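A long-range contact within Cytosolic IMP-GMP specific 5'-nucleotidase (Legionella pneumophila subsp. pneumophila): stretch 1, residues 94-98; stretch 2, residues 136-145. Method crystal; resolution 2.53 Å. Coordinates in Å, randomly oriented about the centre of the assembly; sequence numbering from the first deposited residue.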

# COMPACT_ATOMS: atom_id res chain seq x y z
N TYR B 94 16.74 -23.10 7.34
CA TYR B 94 16.39 -24.25 8.15
C TYR B 94 14.87 -24.29 8.37
O TYR B 94 14.21 -23.24 8.43
CB TYR B 94 17.07 -24.17 9.53
CG TYR B 94 18.57 -24.45 9.57
CD1 TYR B 94 19.48 -23.57 8.98
CD2 TYR B 94 19.06 -25.58 10.21
CE1 TYR B 94 20.86 -23.83 9.03
CE2 TYR B 94 20.44 -25.84 10.27
CZ TYR B 94 21.32 -24.96 9.68
OH TYR B 94 22.68 -25.23 9.70
N HIS B 95 14.33 -25.50 8.46
CA HIS B 95 12.91 -25.67 8.75
C HIS B 95 13.00 -26.23 10.17
O HIS B 95 13.31 -27.40 10.36
CB HIS B 95 12.25 -26.69 7.83
CG HIS B 95 10.80 -26.91 8.12
ND1 HIS B 95 9.82 -26.00 7.77
CD2 HIS B 95 10.17 -27.92 8.76
CE1 HIS B 95 8.65 -26.44 8.19
NE2 HIS B 95 8.83 -27.60 8.79
N GLY B 96 12.77 -25.37 11.16
CA GLY B 96 12.90 -25.82 12.53
C GLY B 96 14.38 -25.98 12.81
O GLY B 96 15.15 -25.04 12.62
N THR B 97 14.79 -27.17 13.24
CA THR B 97 16.20 -27.42 13.53
C THR B 97 16.88 -28.05 12.32
O THR B 97 18.09 -27.95 12.16
CB THR B 97 16.36 -28.38 14.72
OG1 THR B 97 15.70 -27.83 15.87
CG2 THR B 97 17.83 -28.60 15.04
N LYS B 98 16.07 -28.68 11.48
CA LYS B 98 16.58 -29.35 10.28
C LYS B 98 16.97 -28.33 9.21
O LYS B 98 16.21 -27.41 8.92
CB LYS B 98 15.52 -30.31 9.74
CG LYS B 98 15.94 -31.13 8.52
CD LYS B 98 17.00 -32.18 8.87
CE LYS B 98 16.45 -33.25 9.82
NZ LYS B 98 17.48 -34.28 10.18
N TYR B 136 11.12 -20.81 18.33
CA TYR B 136 10.32 -21.06 17.14
C TYR B 136 10.80 -22.30 16.41
O TYR B 136 10.01 -23.11 15.95
CB TYR B 136 10.37 -19.87 16.19
CG TYR B 136 9.43 -20.00 15.02
CD1 TYR B 136 8.05 -19.93 15.19
CD2 TYR B 136 9.92 -20.20 13.73
CE1 TYR B 136 7.18 -20.04 14.12
CE2 TYR B 136 9.05 -20.32 12.64
CZ TYR B 136 7.69 -20.24 12.84
OH TYR B 136 6.84 -20.37 11.77
N GLY B 137 12.11 -22.44 16.32
CA GLY B 137 12.65 -23.60 15.64
C GLY B 137 12.16 -24.88 16.28
O GLY B 137 11.65 -25.77 15.60
N GLN B 138 12.31 -24.99 17.60
CA GLN B 138 11.88 -26.17 18.33
C GLN B 138 10.38 -26.38 18.24
O GLN B 138 9.92 -27.51 18.09
CB GLN B 138 12.31 -26.06 19.79
CG GLN B 138 13.82 -26.02 19.96
CD GLN B 138 14.23 -25.54 21.34
OE1 GLN B 138 13.65 -24.58 21.86
NE2 GLN B 138 15.24 -26.18 21.92
N LEU B 139 9.62 -25.30 18.30
CA LEU B 139 8.18 -25.39 18.23
C LEU B 139 7.73 -26.06 16.93
O LEU B 139 6.91 -26.97 16.96
CB LEU B 139 7.54 -24.00 18.36
CG LEU B 139 7.74 -23.34 19.73
CD1 LEU B 139 6.96 -22.03 19.79
CD2 LEU B 139 7.27 -24.28 20.83
N VAL B 140 8.27 -25.62 15.79
CA VAL B 140 7.88 -26.22 14.53
C VAL B 140 8.34 -27.68 14.47
O VAL B 140 7.69 -28.52 13.86
CB VAL B 140 8.44 -25.44 13.30
CG1 VAL B 140 8.09 -23.96 13.41
CG2 VAL B 140 9.91 -25.64 13.20
N ASP B 141 9.47 -27.98 15.11
CA ASP B 141 9.97 -29.35 15.14
C ASP B 141 8.95 -30.28 15.79
O ASP B 141 8.80 -31.44 15.39
CB ASP B 141 11.26 -29.44 15.94
CG ASP B 141 12.48 -29.13 15.12
OD1 ASP B 141 13.61 -29.32 15.63
OD2 ASP B 141 12.30 -28.71 13.95
N LEU B 142 8.26 -29.74 16.79
CA LEU B 142 7.24 -30.46 17.56
C LEU B 142 5.93 -30.48 16.78
O LEU B 142 5.20 -31.48 16.79
CB LEU B 142 7.05 -29.78 18.92
CG LEU B 142 6.52 -30.55 20.13
CD1 LEU B 142 5.04 -30.76 19.98
CD2 LEU B 142 7.27 -31.87 20.27
N LYS B 143 5.63 -29.37 16.10
CA LYS B 143 4.42 -29.25 15.30
C LYS B 143 4.43 -30.27 14.17
O LYS B 143 3.37 -30.71 13.71
CB LYS B 143 4.33 -27.83 14.72
CG LYS B 143 3.45 -27.68 13.47
CD LYS B 143 1.97 -27.84 13.76
CE LYS B 143 1.18 -27.68 12.47
NZ LYS B 143 -0.28 -27.69 12.70
N ASP B 144 5.62 -30.66 13.72
CA ASP B 144 5.75 -31.64 12.64
C ASP B 144 5.52 -33.06 13.13
O ASP B 144 5.19 -33.94 12.34
CB ASP B 144 7.14 -31.55 11.99
CG ASP B 144 7.27 -30.37 11.04
OD1 ASP B 144 6.28 -29.64 10.82
OD2 ASP B 144 8.38 -30.18 10.49
N THR B 145 5.70 -33.29 14.43
CA THR B 145 5.50 -34.63 14.98
C THR B 145 4.02 -35.01 14.94
O THR B 145 3.66 -36.07 14.43
CB THR B 145 6.00 -34.70 16.43
OG1 THR B 145 7.42 -34.57 16.45
CG2 THR B 145 5.61 -36.04 17.07

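The first stretch leaves a β-strand at His95 and reverses direction through a type II' turn from His95 to Lys98. The turn is closed by a hydrogen bond from His95 N to Lys98 O (2.7 Å) and a weak one from Lys98 N back to His95 O (3.2 Å). Its tip is laid against a helix in the second stretch; the nearest pair of CA atoms is Gly96 CA and Gly137 CA, 3.8 Å apart.

So close an approach depends on glycine. Gly96 has phi/psi of 73/-124°, as the first corner of a type II' turn requires, and a positive phi by itself favours glycine. Packing imposes the same choice: a CB here would point toward the helix and fall 2.0 Å from Asp141 OD2 and 2.7 Å from Val140 CG2, both clashes. Without one, Gly96 CA reaches 3.3 Å from Gly137 O in a CA-H...O contact, while that carbonyl also accepts the helical hydrogen bond from Asp141 N (3.1 Å). Val140, buried and directed toward the turn, brings its CG2 methyl to 3.1 Å from Gly96 CA, a tight apolar contact.

Asp141 provides the main polar anchor. Its CA-to-CB bond points sideways, but the carboxylate comes nearer the turn, where OD2 accepts a hydrogen bond from Thr97 N (3.0 Å, 155°) and OD1 accepts one from Thr97 OG1 (2.6 Å). Aspartate thus offers two acceptors to a threonine that presents both a backbone and a side-chain donor; with chi1 at -58° (m), the hydroxyl is placed to reach OD1.

Three residues further along the chain, the CA-to-CB bond of Asp144 points toward the first stretch. Its OD2 lies near the plane of the His95 ring, at the edge, and accepts a weak hydrogen bond from His95 NE2 (3.1 Å, 127°). The CA-to-CB bond of His95 points sideways, but its ring end, with chi1 near 180° (t), comes nearer the second stretch and offers NE2 as a donor, while the short carboxylate side chain of Asp144 supplies the acceptor. Altogether the contact buries 272 Å², counting both sides.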